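Local coordinates for Alpha/beta hydrolase fold protein (Sphaerobacter thermophilus, PDB 3R0V), which probably acts as a hydrolase with the alpha/beta hydrolase fold, its natural substrate not established, and binds D-malate in a pocket, at residues A47-V52 / V255-F260; A104-L109 / A203-P208; P132-R137 / Y187-M192; V211-A216 / W220-A225; T224-A229 / A235-L240. All coordinates share one frame; numbering follows the deposited sequence.

Contact 1. Residues A47-V52 / V255-F260; sequences APHFTV and VLVEFF
The loop residues H49 and F50, just ahead of strand 51-52, run up against the last turns of helix 249-260, with the CA atoms of H49 and V257 7.3 Å apart. V257 fills the angle between the two loop side chains. Its CG2 lies over one face of the H49 imidazole, 4.1 Å from the ring centroid in a CH-pi contact, and also meets F50 at CE2, 4.0 Å away. A beta-branched residue suits this place because both of its methyls can be offered to rings. Further along the helix, F260 turns its edge to the face of F50 in a T-shaped pair, the planes at 88° and the centroids 5.9 Å apart. Closest of all is the tip of F50, whose CZ comes within 3.5 Å of F260 CB. F50 reaches the helix because its CG stands beside the backbone N and anti to the carbonyl carbon (chi1 -56°). Cut back to an alanine, this position would probably lose its packing on P24 and V257 and leave the edge of F260 without a ring face to meet. F260 also stacks on F90 of strand 89-94, so the helix end is packed between the loop before strand 51-52 and the sheet. The chemistry is almost wholly apolar: H49 ND1 is covered by V257 with no polar partner, and the hold depends on ring fit and dispersion.

Contact 2. Residues A104-L109 / A203-P208; sequences AAASGL and ASISIP
A105 and A106, at the C-terminal end of helix 96-106, take the side chain of I205 from the loop 203-208. A105 comes first, its CB pointing across to meet I205 CD1 at 4.2 Å. At A106 the loop draws nearest, with CA atoms of A106 and I205 5.6 Å apart. Here I205 CG1 lies 4.0 Å from the backbone N of A106 and also touches its methyl. Two alanines suit the site, since their short side chains let the isoleucine come close to the helix backbone. With CG1 beside its own backbone N (chi1 -65°) and the chain then extended, I205 sets one carbon against each alanine. A106 O is further joined by a water to S204 OG, as modelled in one of that serine's two conformers. S107 turns away and bonds R201, which precedes the loop. G108 leaves the helical conformation in a Schellman motif: its positive phi of 97° suits glycine, and L109 N reaches back to A104 O at 3.1 Å. Helix 96-106 starts within a GxSxG pattern (G93, S95, G97) consistent with the nucleophile elbow, so the contact lies at the far end of the helix that carries on from this elbow in alpha/beta hydrolases.

Contact 3. Residues P132-R137 / Y187-M192; sequences PDYQTR and YDHAVM
Y134 and H189 meet edge to face across two helices, 134-143 and 185-192, of the helical region between strands 111-117 and 209-213, the place where alpha/beta hydrolases commonly carry their cap. The phenol presents its CD2 and CE2 side to the flat of the imidazole, with the planes at 89° and the centroids 5.2 Å apart. This T-shaped geometry brings ring hydrogens of the tyrosine against the pi cloud of the histidine. Each side chain leaves its helix with CG anti to the backbone N (chi1 179° in Y134, -176° in H189), and the two run side by side, pointing opposite ways. Q135 comes from another side: its CB sits in the imidazole plane at the edge, near CE1, while its extended chain carries the amide outward. Y134 also lies nearly parallel to the ring of Y153, and its side chain is about 3 Å from a bound glycerol and about 9 Å from D-malate. Beside H189 in sequence, D188 bonds R57, R60 and the malate-binding S96. At the join itself, Y134 CD2 lies 3.8 Å from H189 ND1, displaced toward the rim of the imidazole.

Contact 4. Residues V211-A216 / W220-A225; sequences VMDGGA and WIRHTA
V211 and D213 of strand 209-213 face I221, R222 and A225 of helix 219-231 in the first half of a beta-alpha-beta unit. Segments 211-213 and 220-225 run nearly antiparallel, their axes at 167° and 8.6 Å apart at the closest, as expected where a helix returns across a sheet. At one end V211 CG1 packs on A225 CB at 3.8 Å, and the small alanine lets the helix settle close to the strand. Two residues on, D213 CB touches I221 CG2 at 4.0 Å. OD2 of D213 then rests on the backbone and side-chain carbons of R222, 3.4 Å from both CA and CG. This is contact with the carbon part of the arginine and not a salt bridge, for R222 NE stays 5.6 Å from D213 OD2 and the two flat groups are turned 72° apart. D213 gets its polar partners from the next strand instead, where Y237 OH bonds OD2 and T239 OG1 bonds OD1, fixing the rotation of a buried carboxylate. The chi1 of 60°, with CG between the backbone N and the carbonyl carbon, turns it toward these hydroxyls. I221, its side chain about 7 Å from the bound D-malate, marks the end nearer the pocket. Such packing of a strand against its following helix is typical of the crossover that leads to the last strand of the alpha/beta hydrolase sheet.

Contact 5. Residues T224-A229 / A235-L240; sequences TAQELA and ARYVTL
Y237 sets one face of its ring against the shallow groove at A225 and Q226 on helix 219-231. Q226 CA lies over that face, 4.1 Å from Y237 CD2, while the methyl of A225 comes in obliquely to 3.6 Å from Y237 CE1. The backbone N of Q226 stands above the middle of the same ring. Beyond its backbone, Q226 adds just CB, 4.2 Å from Y237 CE2: its chain bends at chi2 (-85°) and carries the amide away. The short methyl of A225 lets the ring come close to the helix backbone. With CG anti to the backbone N (chi1 170°), the tyrosine stands up from the strand, and its hydroxyl ends on D213. One turn further along the helix the roles reverse. A229 CB is now the bump, and it drops into a dent in strand 235-239 formed by Y237 CB, 3.6 Å away, the carbonyl carbon of R236 and the methyl of A235. That last methyl also rests against A229 O at 3.7 Å. This is the second half of the beta-alpha-beta unit, in which the helix packs over the outermost strand of the sheet; the axes of segments 224-229 and 235-239 are 7.7 Å apart at 158°. A serine in place of this tyrosine would probably leave a gap against A225 and Q226, and D213 OD2 without its hydroxyl partner. The alternation of the strand turns R236 away from the helix, while A235 and Y237 both point inward with CA atoms of A229 and A235 5.0 Å apart.

Contacts 4 and 5 are near neighbours, their centres 7 Å apart. They share T224 and A225 on helix 219-231 and use adjacent strands, 209-213 and 235-239, so together they close one beta-alpha-beta unit. Contact 1 spans the chain most widely: the other four are nested inside the loop it closes. It touches that unit where V255 and L256 of the C-terminal helix meet M212 and L240. Contact 2, about 20 Å from contact 1, closes before contact 4 begins and encloses contact 3, which stands apart, about 34 Å from contact 1, in the helical region near the malate pocket. Contacts 1, 4 and 5 reach the central sheet, whereas contact 2 joins a helix end to a loop.

Contact 1. Residues A47-V52 / V255-F260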
# COMPACT_ATOMS: atom_id res chain seq x y z
N ALA A 47 -10.24 -6.14 14.71
CA ALA A 47 -10.15 -5.63 16.07
C ALA A 47 -10.46 -6.64 17.19
O ALA A 47 -9.91 -6.54 18.28
CB ALA A 47 -10.99 -4.37 16.22
N PRO A 48 -11.35 -7.62 16.93
CA PRO A 48 -11.59 -8.65 17.95
C PRO A 48 -10.36 -9.51 18.22
O PRO A 48 -10.28 -10.14 19.27
CB PRO A 48 -12.70 -9.51 17.31
CG PRO A 48 -13.43 -8.56 16.43
CD PRO A 48 -12.35 -7.68 15.85
N HIS A 49 -9.40 -9.52 17.29
CA HIS A 49 -8.23 -10.39 17.37
C HIS A 49 -6.92 -9.65 17.62
O HIS A 49 -6.00 -10.20 18.24
CB HIS A 49 -8.10 -11.21 16.09
CG HIS A 49 -9.28 -12.08 15.81
ND1 HIS A 49 -10.28 -11.73 14.93
CD2 HIS A 49 -9.64 -13.29 16.32
CE1 HIS A 49 -11.19 -12.68 14.89
NE2 HIS A 49 -10.83 -13.64 15.73
N PHE A 50 -6.85 -8.40 17.16
CA PHE A 50 -5.60 -7.65 17.17
C PHE A 50 -5.84 -6.21 17.60
O PHE A 50 -6.93 -5.68 17.41
CB PHE A 50 -4.98 -7.65 15.78
CG PHE A 50 -4.76 -9.02 15.23
CD1 PHE A 50 -3.77 -9.83 15.76
CD2 PHE A 50 -5.55 -9.50 14.20
CE1 PHE A 50 -3.57 -11.11 15.26
CE2 PHE A 50 -5.35 -10.78 13.70
CZ PHE A 50 -4.37 -11.58 14.24
N THR A 51 -4.81 -5.59 18.16
CA THR A 51 -4.79 -4.13 18.27
C THR A 51 -4.37 -3.60 16.91
O THR A 51 -3.26 -3.89 16.43
CB THR A 51 -3.81 -3.65 19.34
OG1 THR A 51 -4.15 -4.28 20.59
CG2 THR A 51 -3.91 -2.14 19.50
N VAL A 52 -5.26 -2.86 16.26
CA VAL A 52 -5.00 -2.44 14.90
C VAL A 52 -4.71 -0.95 14.88
O VAL A 52 -5.41 -0.16 15.51
CB VAL A 52 -6.21 -2.72 13.99
CG1 VAL A 52 -5.87 -2.34 12.54
CG2 VAL A 52 -6.62 -4.18 14.09
N VAL A 255 -8.12 -14.72 6.39
CA VAL A 255 -6.79 -15.12 5.93
C VAL A 255 -5.69 -14.47 6.78
O VAL A 255 -4.71 -15.11 7.17
CB VAL A 255 -6.58 -14.78 4.45
CG1 VAL A 255 -5.18 -15.13 3.99
CG2 VAL A 255 -7.62 -15.51 3.58
N LEU A 256 -5.86 -13.18 7.07
CA LEU A 256 -4.93 -12.48 7.95
C LEU A 256 -4.94 -13.04 9.36
O LEU A 256 -3.89 -13.18 9.97
CB LEU A 256 -5.24 -10.99 7.99
CG LEU A 256 -4.96 -10.20 6.73
CD1 LEU A 256 -5.27 -8.74 6.99
CD2 LEU A 256 -3.50 -10.36 6.28
N VAL A 257 -6.13 -13.33 9.88
CA VAL A 257 -6.21 -13.88 11.23
C VAL A 257 -5.44 -15.19 11.32
O VAL A 257 -4.67 -15.39 12.24
CB VAL A 257 -7.66 -14.09 11.69
CG1 VAL A 257 -7.70 -14.91 12.98
CG2 VAL A 257 -8.36 -12.75 11.88
N GLU A 258 -5.65 -16.06 10.34
CA GLU A 258 -4.96 -17.35 10.31
C GLU A 258 -3.45 -17.17 10.21
O GLU A 258 -2.68 -17.81 10.93
CB GLU A 258 -5.46 -18.19 9.13
CG GLU A 258 -5.09 -19.67 9.19
CD GLU A 258 -3.64 -19.95 8.82
OE1 GLU A 258 -3.08 -19.23 7.96
OE2 GLU A 258 -3.06 -20.90 9.39
N PHE A 259 -3.01 -16.28 9.32
CA PHE A 259 -1.58 -16.10 9.08
C PHE A 259 -0.87 -15.45 10.27
O PHE A 259 0.25 -15.82 10.61
CB PHE A 259 -1.37 -15.28 7.81
CG PHE A 259 0.03 -14.80 7.62
CD1 PHE A 259 1.05 -15.68 7.30
CD2 PHE A 259 0.33 -13.45 7.74
CE1 PHE A 259 2.36 -15.22 7.13
CE2 PHE A 259 1.61 -12.98 7.56
CZ PHE A 259 2.63 -13.87 7.27
N PHE A 260 -1.53 -14.49 10.90
CA PHE A 260 -0.91 -13.74 11.99
C PHE A 260 -0.92 -14.51 13.32
O PHE A 260 -0.07 -14.26 14.18
CB PHE A 260 -1.60 -12.38 12.17
CG PHE A 260 -1.20 -11.34 11.14
CD1 PHE A 260 0.04 -11.38 10.52
CD2 PHE A 260 -2.07 -10.32 10.81
CE1 PHE A 260 0.40 -10.40 9.59
CE2 PHE A 260 -1.72 -9.35 9.88
CZ PHE A 260 -0.48 -9.40 9.28

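Contact 2. Residues A104-L109 / A203-P208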
# COMPACT_ATOMS: atom_id res chain seq x y z
N ALA A 104 10.45 -1.45 3.91
CA ALA A 104 10.68 -1.23 5.34
C ALA A 104 11.22 -2.51 5.99
O ALA A 104 12.13 -2.45 6.83
CB ALA A 104 9.38 -0.79 6.02
N ALA A 105 10.66 -3.65 5.62
CA ALA A 105 11.12 -4.93 6.14
C ALA A 105 12.57 -5.19 5.74
O ALA A 105 13.38 -5.60 6.56
CB ALA A 105 10.21 -6.05 5.66
N ALA A 106 12.89 -4.91 4.48
CA ALA A 106 14.25 -5.12 3.99
C ALA A 106 15.23 -4.17 4.66
O ALA A 106 16.42 -4.48 4.78
CB ALA A 106 14.29 -4.93 2.47
N SER A 107 14.73 -3.02 5.11
CA SER A 107 15.57 -2.02 5.76
C SER A 107 15.79 -2.31 7.23
O SER A 107 16.54 -1.60 7.90
CB SER A 107 14.95 -0.63 5.62
OG SER A 107 14.86 -0.25 4.25
N GLY A 108 15.11 -3.33 7.75
CA GLY A 108 15.33 -3.74 9.13
C GLY A 108 14.35 -3.22 10.17
O GLY A 108 14.63 -3.31 11.37
N LEU A 109 13.21 -2.67 9.76
CA LEU A 109 12.22 -2.27 10.77
C LEU A 109 11.70 -3.50 11.52
O LEU A 109 11.69 -4.61 10.98
CB LEU A 109 11.04 -1.53 10.15
CG LEU A 109 11.28 -0.12 9.60
CD1 LEU A 109 9.96 0.61 9.44
CD2 LEU A 109 12.22 0.68 10.47
N ALA A 203 14.93 -10.88 -1.12
CA ALA A 203 15.37 -12.23 -0.76
C ALA A 203 15.98 -12.28 0.64
O ALA A 203 16.09 -13.35 1.23
CB ALA A 203 16.36 -12.75 -1.79
N SER A 204 16.33 -11.11 1.18
CA SER A 204 16.96 -11.01 2.50
C SER A 204 15.94 -10.88 3.63
O SER A 204 16.30 -10.87 4.81
CB SER A 204 17.93 -9.82 2.54
OG SER A 204 17.25 -8.59 2.72
N ILE A 205 14.66 -10.77 3.27
CA ILE A 205 13.61 -10.71 4.26
C ILE A 205 13.40 -12.12 4.80
O ILE A 205 13.08 -13.05 4.06
CB ILE A 205 12.29 -10.19 3.65
CG1 ILE A 205 12.46 -8.73 3.21
CG2 ILE A 205 11.15 -10.32 4.66
CD1 ILE A 205 11.33 -8.24 2.30
N SER A 206 13.59 -12.28 6.10
CA SER A 206 13.55 -13.61 6.70
C SER A 206 12.26 -13.91 7.45
O SER A 206 12.02 -15.05 7.84
CB SER A 206 14.76 -13.81 7.62
OG SER A 206 14.77 -12.81 8.62
N ILE A 207 11.42 -12.90 7.66
CA ILE A 207 10.23 -13.12 8.48
C ILE A 207 9.11 -13.82 7.70
O ILE A 207 9.09 -13.79 6.47
CB ILE A 207 9.68 -11.80 9.04
CG1 ILE A 207 9.46 -10.80 7.92
CG2 ILE A 207 10.63 -11.24 10.10
CD1 ILE A 207 8.52 -9.66 8.28
N PRO A 208 8.17 -14.45 8.44
CA PRO A 208 7.02 -15.07 7.79
C PRO A 208 6.28 -14.03 6.95
O PRO A 208 5.96 -12.95 7.44
CB PRO A 208 6.14 -15.52 8.97
CG PRO A 208 7.10 -15.64 10.15
CD PRO A 208 8.13 -14.56 9.91
O HOH W 1 17.39 -7.44 5.15

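Contact 3. Residues P132-R137 / Y187-M192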
# COMPACT_ATOMS: atom_id res chain seq x y z
N PRO A 132 6.92 6.41 -21.03
CA PRO A 132 8.21 6.93 -20.58
C PRO A 132 8.11 8.34 -19.99
O PRO A 132 8.98 8.73 -19.21
CB PRO A 132 9.04 6.95 -21.87
CG PRO A 132 8.46 5.84 -22.68
CD PRO A 132 6.97 5.92 -22.42
N ASP A 133 7.07 9.09 -20.35
CA ASP A 133 6.89 10.44 -19.83
C ASP A 133 5.94 10.50 -18.62
O ASP A 133 5.45 11.57 -18.26
CB ASP A 133 6.42 11.40 -20.94
CG ASP A 133 5.01 11.09 -21.43
OD1 ASP A 133 4.58 9.93 -21.37
OD2 ASP A 133 4.33 12.03 -21.90
N TYR A 134 5.71 9.35 -18.00
CA TYR A 134 4.75 9.28 -16.90
C TYR A 134 4.98 10.34 -15.82
O TYR A 134 4.07 11.08 -15.45
CB TYR A 134 4.75 7.89 -16.27
CG TYR A 134 3.78 7.77 -15.12
CD1 TYR A 134 2.44 7.48 -15.34
CD2 TYR A 134 4.20 7.99 -13.80
CE1 TYR A 134 1.54 7.40 -14.29
CE2 TYR A 134 3.30 7.90 -12.74
CZ TYR A 134 1.97 7.61 -12.99
OH TYR A 134 1.08 7.53 -11.95
N GLN A 135 6.20 10.43 -15.30
CA GLN A 135 6.48 11.37 -14.22
C GLN A 135 6.23 12.81 -14.65
O GLN A 135 5.62 13.59 -13.93
CB GLN A 135 7.93 11.19 -13.73
CG GLN A 135 8.38 12.18 -12.66
CD GLN A 135 9.81 11.92 -12.22
OE1 GLN A 135 10.43 10.94 -12.62
NE2 GLN A 135 10.34 12.81 -11.38
N THR A 136 6.71 13.15 -15.84
CA THR A 136 6.56 14.49 -16.38
C THR A 136 5.08 14.85 -16.57
O THR A 136 4.64 15.95 -16.22
CB THR A 136 7.31 14.63 -17.72
OG1 THR A 136 8.69 14.33 -17.51
CG2 THR A 136 7.17 16.04 -18.28
N ARG A 137 4.31 13.91 -17.11
CA ARG A 137 2.90 14.19 -17.38
C ARG A 137 2.10 14.32 -16.08
O ARG A 137 1.27 15.22 -15.94
CB ARG A 137 2.31 13.11 -18.29
CG ARG A 137 0.82 13.20 -18.51
CD ARG A 137 0.40 14.52 -19.16
NE ARG A 137 -1.02 14.49 -19.47
CZ ARG A 137 -1.68 15.49 -20.03
NH1 ARG A 137 -1.04 16.61 -20.33
NH2 ARG A 137 -2.98 15.38 -20.29
N TYR A 187 4.71 10.42 -4.84
CA TYR A 187 5.32 9.71 -3.73
C TYR A 187 5.24 8.20 -3.96
O TYR A 187 6.21 7.48 -3.76
CB TYR A 187 4.62 10.04 -2.41
CG TYR A 187 4.68 11.48 -1.98
CD1 TYR A 187 5.40 12.42 -2.69
CD2 TYR A 187 4.05 11.88 -0.80
CE1 TYR A 187 5.47 13.75 -2.26
CE2 TYR A 187 4.11 13.18 -0.37
CZ TYR A 187 4.82 14.11 -1.10
OH TYR A 187 4.88 15.42 -0.65
N ASP A 188 4.06 7.73 -4.37
CA ASP A 188 3.91 6.31 -4.65
C ASP A 188 4.74 5.88 -5.85
O ASP A 188 5.27 4.77 -5.87
CB ASP A 188 2.44 5.95 -4.76
CG ASP A 188 1.78 5.90 -3.39
OD1 ASP A 188 1.00 6.81 -3.04
OD2 ASP A 188 2.10 4.97 -2.62
N HIS A 189 4.89 6.76 -6.84
CA HIS A 189 5.77 6.44 -7.95
C HIS A 189 7.21 6.23 -7.44
O HIS A 189 7.89 5.28 -7.83
CB HIS A 189 5.71 7.54 -9.01
CG HIS A 189 6.52 7.23 -10.23
ND1 HIS A 189 6.86 8.19 -11.16
CD2 HIS A 189 7.08 6.08 -10.67
CE1 HIS A 189 7.58 7.64 -12.12
NE2 HIS A 189 7.73 6.36 -11.85
N ALA A 190 7.66 7.10 -6.54
CA ALA A 190 8.99 6.96 -5.97
C ALA A 190 9.17 5.66 -5.17
O ALA A 190 10.20 4.99 -5.27
CB ALA A 190 9.34 8.18 -5.11
N VAL A 191 8.16 5.31 -4.37
CA VAL A 191 8.20 4.06 -3.61
C VAL A 191 8.39 2.87 -4.55
O VAL A 191 9.20 1.98 -4.30
CB VAL A 191 6.89 3.88 -2.81
CG1 VAL A 191 6.77 2.44 -2.29
CG2 VAL A 191 6.82 4.90 -1.69
N MSE A 192 7.64 2.87 -5.65
CA MSE A 192 7.63 1.74 -6.58
C MSE A 192 8.80 1.72 -7.56
O MSE A 192 9.01 0.73 -8.25
CB MSE A 192 6.28 1.68 -7.33
CG MSE A 192 5.10 1.40 -6.39
SE MSE A 192 5.29 -0.26 -5.39
CE MSE A 192 5.62 -1.40 -6.92

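Contact 4. Residues V211-A216 / W220-A225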
# COMPACT_ATOMS: atom_id res chain seq x y z
N VAL A 211 1.74 -13.32 0.63
CA VAL A 211 1.51 -12.51 -0.55
C VAL A 211 0.15 -12.88 -1.10
O VAL A 211 -0.10 -14.06 -1.37
CB VAL A 211 2.57 -12.77 -1.62
CG1 VAL A 211 2.34 -11.84 -2.81
CG2 VAL A 211 3.97 -12.59 -1.07
N MSE A 212 -0.73 -11.91 -1.25
CA MSE A 212 -2.10 -12.18 -1.68
C MSE A 212 -2.44 -11.46 -2.95
O MSE A 212 -1.99 -10.35 -3.19
CB MSE A 212 -3.10 -11.73 -0.62
CG MSE A 212 -3.27 -12.67 0.57
SE MSE A 212 -4.17 -11.77 2.04
CE MSE A 212 -2.73 -10.63 2.39
N ASP A 213 -3.26 -12.11 -3.77
CA ASP A 213 -3.94 -11.42 -4.85
C ASP A 213 -5.41 -11.80 -4.82
O ASP A 213 -5.83 -12.58 -3.96
CB ASP A 213 -3.29 -11.66 -6.23
CG ASP A 213 -3.25 -13.12 -6.63
OD1 ASP A 213 -3.85 -13.98 -5.95
OD2 ASP A 213 -2.60 -13.42 -7.67
N GLY A 214 -6.19 -11.19 -5.70
CA GLY A 214 -7.63 -11.35 -5.68
C GLY A 214 -8.13 -12.05 -6.92
O GLY A 214 -7.40 -12.24 -7.90
N GLY A 215 -9.39 -12.45 -6.89
CA GLY A 215 -9.98 -13.19 -7.99
C GLY A 215 -10.12 -12.42 -9.29
O GLY A 215 -10.34 -13.04 -10.33
N ALA A 216 -10.03 -11.10 -9.24
CA ALA A 216 -10.11 -10.26 -10.44
C ALA A 216 -8.76 -9.66 -10.83
O ALA A 216 -8.69 -8.80 -11.70
CB ALA A 216 -11.14 -9.13 -10.25
N TRP A 220 -0.76 -9.83 -14.83
CA TRP A 220 0.54 -9.32 -14.40
C TRP A 220 0.69 -9.25 -12.89
O TRP A 220 1.79 -9.43 -12.37
CB TRP A 220 0.87 -7.99 -15.07
CG TRP A 220 0.02 -6.80 -14.70
CD1 TRP A 220 -1.07 -6.31 -15.37
CD2 TRP A 220 0.25 -5.90 -13.61
NE1 TRP A 220 -1.54 -5.18 -14.75
CE2 TRP A 220 -0.75 -4.90 -13.66
CE3 TRP A 220 1.20 -5.84 -12.58
CZ2 TRP A 220 -0.83 -3.86 -12.73
CZ3 TRP A 220 1.12 -4.81 -11.65
CH2 TRP A 220 0.11 -3.83 -11.74
N ILE A 221 -0.41 -8.99 -12.19
CA ILE A 221 -0.40 -9.01 -10.74
C ILE A 221 -0.20 -10.43 -10.20
O ILE A 221 0.54 -10.62 -9.23
CB ILE A 221 -1.70 -8.39 -10.19
CG1 ILE A 221 -1.62 -6.86 -10.24
CG2 ILE A 221 -2.01 -8.88 -8.77
CD1 ILE A 221 -0.67 -6.26 -9.20
N ARG A 222 -0.85 -11.41 -10.81
CA ARG A 222 -0.61 -12.80 -10.40
C ARG A 222 0.85 -13.16 -10.57
O ARG A 222 1.44 -13.79 -9.69
CB ARG A 222 -1.45 -13.79 -11.21
CG ARG A 222 -2.96 -13.63 -11.08
CD ARG A 222 -3.65 -14.90 -11.60
NE ARG A 222 -3.22 -15.27 -12.95
CZ ARG A 222 -3.85 -14.91 -14.07
NH1 ARG A 222 -4.98 -14.22 -14.02
NH2 ARG A 222 -3.36 -15.28 -15.24
N HIS A 223 1.44 -12.79 -11.70
CA HIS A 223 2.82 -13.19 -11.94
C HIS A 223 3.76 -12.54 -10.94
O HIS A 223 4.71 -13.18 -10.47
CB HIS A 223 3.25 -12.86 -13.37
CG HIS A 223 2.37 -13.45 -14.41
ND1 HIS A 223 2.27 -12.92 -15.67
CD2 HIS A 223 1.52 -14.51 -14.37
CE1 HIS A 223 1.40 -13.63 -16.38
NE2 HIS A 223 0.95 -14.61 -15.62
N THR A 224 3.52 -11.28 -10.62
CA THR A 224 4.30 -10.59 -9.60
C THR A 224 4.16 -11.27 -8.24
O THR A 224 5.15 -11.48 -7.54
CB THR A 224 3.89 -9.13 -9.54
OG1 THR A 224 4.36 -8.51 -10.74
CG2 THR A 224 4.49 -8.44 -8.31
N ALA A 225 2.93 -11.62 -7.88
CA ALA A 225 2.69 -12.26 -6.60
C ALA A 225 3.42 -13.59 -6.51
O ALA A 225 4.08 -13.90 -5.50
CB ALA A 225 1.20 -12.44 -6.36

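Contact 5. Residues T224-A229 / A235-L240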
# COMPACT_ATOMS: atom_id res chain seq x y z
N THR A 224 3.52 -11.28 -10.62
CA THR A 224 4.30 -10.59 -9.60
C THR A 224 4.16 -11.27 -8.24
O THR A 224 5.15 -11.48 -7.54
CB THR A 224 3.89 -9.13 -9.54
OG1 THR A 224 4.36 -8.51 -10.74
CG2 THR A 224 4.49 -8.44 -8.31
N ALA A 225 2.93 -11.62 -7.88
CA ALA A 225 2.69 -12.26 -6.60
C ALA A 225 3.42 -13.59 -6.51
O ALA A 225 4.08 -13.90 -5.50
CB ALA A 225 1.20 -12.44 -6.36
N GLN A 226 3.34 -14.37 -7.57
CA GLN A 226 4.02 -15.66 -7.62
C GLN A 226 5.52 -15.47 -7.44
O GLN A 226 6.18 -16.22 -6.72
CB GLN A 226 3.73 -16.36 -8.96
CG GLN A 226 4.12 -17.85 -8.97
CD GLN A 226 5.58 -18.10 -9.30
OE1 GLN A 226 6.12 -19.17 -8.97
NE2 GLN A 226 6.23 -17.15 -9.97
N GLU A 227 6.07 -14.48 -8.14
CA GLU A 227 7.51 -14.28 -8.09
C GLU A 227 7.93 -13.82 -6.69
O GLU A 227 8.93 -14.29 -6.17
CB GLU A 227 8.00 -13.29 -9.13
CG GLU A 227 9.52 -13.08 -9.02
CD GLU A 227 10.13 -12.33 -10.20
OE1 GLU A 227 9.72 -12.57 -11.36
OE2 GLU A 227 11.05 -11.52 -9.96
N LEU A 228 7.19 -12.89 -6.10
CA LEU A 228 7.54 -12.42 -4.75
C LEU A 228 7.49 -13.57 -3.75
O LEU A 228 8.36 -13.67 -2.88
CB LEU A 228 6.60 -11.31 -4.30
CG LEU A 228 6.86 -9.96 -4.95
CD1 LEU A 228 5.72 -9.00 -4.68
CD2 LEU A 228 8.17 -9.38 -4.44
N ALA A 229 6.49 -14.43 -3.87
CA ALA A 229 6.35 -15.53 -2.91
C ALA A 229 7.43 -16.60 -3.11
O ALA A 229 7.63 -17.45 -2.24
CB ALA A 229 4.96 -16.15 -3.00
N ALA A 235 7.75 -17.37 2.40
CA ALA A 235 6.53 -16.73 1.92
C ALA A 235 5.55 -17.70 1.30
O ALA A 235 5.93 -18.65 0.62
CB ALA A 235 6.86 -15.65 0.91
N ARG A 236 4.27 -17.45 1.55
CA ARG A 236 3.22 -18.19 0.86
C ARG A 236 2.41 -17.26 -0.02
O ARG A 236 2.40 -16.04 0.18
CB ARG A 236 2.30 -18.87 1.86
CG ARG A 236 2.95 -20.02 2.61
CD ARG A 236 1.92 -20.69 3.49
NE ARG A 236 2.50 -21.73 4.34
CZ ARG A 236 1.79 -22.45 5.20
NH1 ARG A 236 0.48 -22.24 5.31
NH2 ARG A 236 2.38 -23.38 5.94
N TYR A 237 1.71 -17.86 -0.98
CA TYR A 237 0.96 -17.12 -1.98
C TYR A 237 -0.50 -17.57 -1.93
O TYR A 237 -0.80 -18.74 -2.16
CB TYR A 237 1.58 -17.41 -3.36
CG TYR A 237 0.80 -16.94 -4.57
CD1 TYR A 237 -0.02 -15.81 -4.52
CD2 TYR A 237 0.89 -17.63 -5.77
CE1 TYR A 237 -0.73 -15.40 -5.65
CE2 TYR A 237 0.20 -17.24 -6.88
CZ TYR A 237 -0.61 -16.12 -6.83
OH TYR A 237 -1.30 -15.73 -7.96
N VAL A 238 -1.40 -16.65 -1.62
CA VAL A 238 -2.82 -16.95 -1.52
C VAL A 238 -3.61 -16.11 -2.51
O VAL A 238 -3.40 -14.90 -2.63
CB VAL A 238 -3.37 -16.68 -0.09
CG1 VAL A 238 -4.88 -16.88 -0.02
CG2 VAL A 238 -2.67 -17.54 0.93
N THR A 239 -4.53 -16.75 -3.23
CA THR A 239 -5.50 -16.02 -4.04
C THR A 239 -6.82 -15.98 -3.29
O THR A 239 -7.38 -17.02 -2.93
CB THR A 239 -5.72 -16.69 -5.42
OG1 THR A 239 -4.47 -16.75 -6.12
CG2 THR A 239 -6.74 -15.90 -6.24
N LEU A 240 -7.31 -14.77 -3.03
CA LEU A 240 -8.53 -14.60 -2.25
C LEU A 240 -9.77 -15.02 -3.02
O LEU A 240 -9.73 -15.16 -4.24
CB LEU A 240 -8.66 -13.16 -1.79
CG LEU A 240 -7.50 -12.63 -0.95
CD1 LEU A 240 -7.81 -11.19 -0.58
CD2 LEU A 240 -7.28 -13.47 0.31